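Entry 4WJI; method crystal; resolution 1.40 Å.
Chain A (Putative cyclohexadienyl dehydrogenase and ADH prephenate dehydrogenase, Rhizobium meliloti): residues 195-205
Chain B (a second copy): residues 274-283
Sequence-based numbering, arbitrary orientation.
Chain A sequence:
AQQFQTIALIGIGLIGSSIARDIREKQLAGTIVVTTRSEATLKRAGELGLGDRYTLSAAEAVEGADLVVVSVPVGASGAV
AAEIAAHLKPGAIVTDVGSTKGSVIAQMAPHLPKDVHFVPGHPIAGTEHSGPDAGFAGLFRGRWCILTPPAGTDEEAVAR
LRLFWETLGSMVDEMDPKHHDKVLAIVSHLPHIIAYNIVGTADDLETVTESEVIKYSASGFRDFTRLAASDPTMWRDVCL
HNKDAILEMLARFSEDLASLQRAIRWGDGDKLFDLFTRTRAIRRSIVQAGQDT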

# COMPACT_ATOMS: atom_id res chain seq x y z
N ALA A 195 -5.39 -7.22 -2.06
CA ALA A 195 -5.97 -5.91 -1.80
C ALA A 195 -7.47 -5.89 -2.11
O ALA A 195 -8.27 -5.40 -1.31
CB ALA A 195 -5.27 -4.84 -2.61
N TYR A 196 -7.87 -6.43 -3.26
CA TYR A 196 -9.32 -6.52 -3.56
C TYR A 196 -10.05 -7.30 -2.45
O TYR A 196 -11.17 -6.93 -2.04
CB TYR A 196 -9.55 -7.21 -4.90
CG TYR A 196 -9.33 -6.32 -6.11
CD1 TYR A 196 -10.15 -5.22 -6.34
CD2 TYR A 196 -8.36 -6.63 -7.10
CE1 TYR A 196 -9.98 -4.42 -7.45
CE2 TYR A 196 -8.22 -5.84 -8.23
CZ TYR A 196 -9.03 -4.75 -8.42
OH TYR A 196 -8.88 -3.99 -9.59
N ASN A 197 -9.42 -8.36 -1.97
CA ASN A 197 -10.08 -9.21 -1.00
C ASN A 197 -10.26 -8.50 0.32
O ASN A 197 -11.36 -8.55 0.91
CB ASN A 197 -9.35 -10.53 -0.78
CG ASN A 197 -10.23 -11.52 -0.06
OD1 ASN A 197 -11.26 -11.96 -0.62
ND2 ASN A 197 -9.88 -11.87 1.15
N ILE A 198 -9.24 -7.80 0.81
CA ILE A 198 -9.40 -7.13 2.09
C ILE A 198 -10.40 -5.97 2.02
O ILE A 198 -11.15 -5.77 2.96
CB ILE A 198 -8.08 -6.78 2.73
CG1 ILE A 198 -8.31 -6.44 4.22
CG2 ILE A 198 -7.42 -5.68 2.03
CD1 ILE A 198 -7.03 -6.32 5.00
N VAL A 199 -10.42 -5.24 0.89
CA VAL A 199 -11.38 -4.18 0.79
C VAL A 199 -12.80 -4.73 0.71
O VAL A 199 -13.73 -4.19 1.35
CB VAL A 199 -11.05 -3.26 -0.39
CG1 VAL A 199 -12.12 -2.19 -0.54
CG2 VAL A 199 -9.69 -2.62 -0.20
N GLY A 200 -12.98 -5.86 0.04
CA GLY A 200 -14.27 -6.52 0.02
C GLY A 200 -14.73 -6.98 1.41
O GLY A 200 -15.89 -6.88 1.77
N THR A 201 -13.79 -7.51 2.19
CA THR A 201 -14.07 -7.95 3.54
C THR A 201 -14.64 -6.81 4.40
O THR A 201 -15.64 -7.00 5.14
CB THR A 201 -12.82 -8.61 4.19
OG1 THR A 201 -12.40 -9.71 3.39
CG2 THR A 201 -13.11 -9.14 5.61
N ALA A 202 -13.96 -5.67 4.37
CA ALA A 202 -14.35 -4.52 5.16
C ALA A 202 -15.75 -3.99 4.77
O ALA A 202 -16.57 -3.58 5.63
CB ALA A 202 -13.31 -3.43 5.04
N ASP A 203 -16.02 -4.04 3.48
CA ASP A 203 -17.29 -3.58 2.91
C ASP A 203 -18.48 -4.39 3.42
O ASP A 203 -19.60 -3.88 3.56
CB ASP A 203 -17.21 -3.70 1.38
CG ASP A 203 -18.37 -3.02 0.66
OD1 ASP A 203 -18.83 -1.96 1.12
OD2 ASP A 203 -18.80 -3.55 -0.39
N ASP A 204 -18.23 -5.65 3.72
CA ASP A 204 -19.28 -6.59 4.08
C ASP A 204 -19.70 -6.50 5.55
O ASP A 204 -20.69 -7.10 5.93
CB ASP A 204 -18.82 -8.05 3.77
CG ASP A 204 -18.70 -8.36 2.27
OD1 ASP A 204 -19.30 -7.62 1.44
OD2 ASP A 204 -18.00 -9.36 1.93
N LEU A 205 -18.98 -5.76 6.39
CA LEU A 205 -19.24 -5.76 7.83
C LEU A 205 -20.45 -4.91 8.13
O LEU A 205 -20.74 -3.94 7.40
CB LEU A 205 -18.05 -5.17 8.58
CG LEU A 205 -16.72 -5.92 8.41
CD1 LEU A 205 -15.58 -5.13 9.00
CD2 LEU A 205 -16.78 -7.29 9.06
N ASP B 274 -17.43 -8.08 -10.87
CA ASP B 274 -18.33 -7.53 -9.86
C ASP B 274 -17.58 -7.17 -8.55
O ASP B 274 -17.77 -6.09 -7.99
CB ASP B 274 -19.47 -8.50 -9.59
CG ASP B 274 -20.46 -8.61 -10.76
OD1 ASP B 274 -20.42 -7.76 -11.69
OD2 ASP B 274 -21.28 -9.56 -10.74
N LEU B 275 -16.69 -8.06 -8.07
CA LEU B 275 -15.92 -7.76 -6.87
C LEU B 275 -15.04 -6.54 -7.10
O LEU B 275 -14.98 -5.62 -6.26
CB LEU B 275 -14.99 -8.89 -6.39
CG LEU B 275 -13.97 -8.51 -5.24
CD1 LEU B 275 -14.54 -8.04 -3.87
CD2 LEU B 275 -13.00 -9.66 -5.00
N PHE B 276 -14.34 -6.53 -8.22
CA PHE B 276 -13.38 -5.47 -8.49
C PHE B 276 -14.05 -4.12 -8.73
O PHE B 276 -13.47 -3.06 -8.45
CB PHE B 276 -12.48 -5.86 -9.68
CG PHE B 276 -11.70 -7.14 -9.50
CD1 PHE B 276 -11.56 -7.76 -8.26
CD2 PHE B 276 -11.11 -7.75 -10.61
CE1 PHE B 276 -10.84 -8.93 -8.13
CE2 PHE B 276 -10.38 -8.90 -10.48
CZ PHE B 276 -10.25 -9.51 -9.25
N THR B 277 -15.28 -4.14 -9.24
CA THR B 277 -16.09 -2.92 -9.36
C THR B 277 -16.51 -2.38 -8.00
O THR B 277 -16.43 -1.18 -7.77
CB THR B 277 -17.34 -3.22 -10.23
OG1 THR B 277 -16.85 -3.52 -11.56
CG2 THR B 277 -18.31 -2.03 -10.30
N ARG B 278 -16.95 -3.29 -7.12
CA ARG B 278 -17.53 -2.92 -5.82
C ARG B 278 -16.48 -2.22 -4.95
O ARG B 278 -16.76 -1.26 -4.24
CB ARG B 278 -18.07 -4.19 -5.13
CG ARG B 278 -18.55 -4.00 -3.71
CD ARG B 278 -19.54 -5.10 -3.31
NE ARG B 278 -18.93 -6.43 -3.17
CZ ARG B 278 -18.26 -6.87 -2.09
NH1 ARG B 278 -18.05 -6.08 -1.04
NH2 ARG B 278 -17.78 -8.11 -2.08
N THR B 279 -15.24 -2.68 -5.01
CA THR B 279 -14.21 -2.09 -4.20
C THR B 279 -13.78 -0.65 -4.54
O THR B 279 -13.22 0.01 -3.74
CB THR B 279 -12.97 -2.98 -4.09
OG1 THR B 279 -12.39 -3.13 -5.38
CG2 THR B 279 -13.32 -4.31 -3.57
N ARG B 280 -14.06 -0.20 -5.74
CA ARG B 280 -13.68 1.15 -6.16
C ARG B 280 -14.36 2.25 -5.35
O ARG B 280 -13.81 3.28 -5.13
CB ARG B 280 -13.94 1.35 -7.63
CG ARG B 280 -13.26 0.29 -8.44
CD ARG B 280 -13.50 0.49 -9.92
NE ARG B 280 -12.47 1.29 -10.49
CZ ARG B 280 -12.46 1.75 -11.71
NH1 ARG B 280 -13.48 1.59 -12.52
NH2 ARG B 280 -11.41 2.40 -12.10
N ALA B 281 -15.58 2.00 -4.93
CA ALA B 281 -16.35 2.99 -4.24
C ALA B 281 -15.69 3.46 -2.95
O ALA B 281 -15.68 4.63 -2.67
CB ALA B 281 -17.72 2.43 -3.93
N ILE B 282 -15.11 2.53 -2.21
CA ILE B 282 -14.46 2.84 -0.96
C ILE B 282 -13.31 3.81 -1.21
O ILE B 282 -13.11 4.78 -0.48
CB ILE B 282 -13.96 1.51 -0.28
CG1 ILE B 282 -15.17 0.58 0.01
CG2 ILE B 282 -13.10 1.82 0.93
CD1 ILE B 282 -15.81 -0.14 -1.21
N ARG B 283 -12.52 3.56 -2.26
CA ARG B 283 -11.39 4.44 -2.54
C ARG B 283 -11.87 5.84 -2.86
O ARG B 283 -11.31 6.86 -2.43
CB ARG B 283 -10.58 3.93 -3.74
CG ARG B 283 -9.43 4.87 -4.08
CD ARG B 283 -8.42 4.98 -2.97
NE ARG B 283 -7.28 5.79 -3.35
CZ ARG B 283 -6.20 5.94 -2.57
NH1 ARG B 283 -6.14 5.31 -1.38
NH2 ARG B 283 -5.19 6.69 -2.97
O HOH W 1 -11.08 -2.69 -9.86
O HOH W 2 -16.26 -9.82 -0.30

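Helices that cross at a steep angle touch over a short patch, and each residue there tends to have a distinct task. The contact between two copies of this dehydrogenase illustrates the principle. Helix 195-203 of chain A and helix 274-278 of chain B approach to 9.7 Å between axes at 69°, and the two stretches together bury 519 Å².

Along chain B, Asp274(B) lies out of reach, and the contact opens with Leu275(B). Its CB points toward chain A, and its chi1 t, chi2 p rotamer places CD1 4.2 Å from CA of Gly200(A), while CD2 lies 4.2 Å from CB of Tyr196(A). Glycine suits this spot: a CB built in ideal geometry on Gly200(A) would fall 3.0 Å from Leu275(B) CD1, a clash.

Phe276(B) leaves its helix sideways, yet its ring stacks face to face on that of Tyr196(A), with centroids 3.9 Å apart and planes at 21°. The closest atoms, Tyr196(A) CG and Phe276(B) CD1, are 3.4 Å apart. Tyrosine adds to this flat apolar surface a hydroxyl that need not be buried unsatisfied: Tyr196(A) OH donates to water 1 at 2.6 Å, and the same water donates to Phe276(B) O at 2.8 Å. A ring stack and a water bridge thus join the same two residues.

Thr277(B) points away, and Arg278(B) supplies the polar side of the contact. Its CB also starts sideways, but the long side chain brings the guanidinium to the acidic end of the chain A stretch. Arg278(B) NH1 donates a hydrogen bond to Asp203(A) OD2 at 2.7 Å and 158°, within a salt bridge; a second salt bridge joins the same NH1 to Asp204(A) OD1 at 3.2 Å. The arginine's other terminal nitrogen is used as well, since Arg278(B) NH2 donates to water 2 at 2.9 Å, and this water donates to Asp204(A) OD2, also at 2.9 Å. These charges sit where exposure is greater than around the buried stacked rings.

Thr279(B) is buried and points toward chain A. Its CB lies 3.7 Å from Val199(A) CG1, and its OG1, hydrogen-bonded elsewhere in the structure, sits at the edge of the Tyr196(A) ring, 3.2 Å from CD1. A compact side chain fits this close passage, where the CA atoms of Val199(A) and Thr279(B) are 6.1 Å apart.

Arg280(B) turns away, and Ile282(B) completes the apolar surface, with its CB 4.1 Å from Val199(A) CG1. Arg283(B) makes no contact.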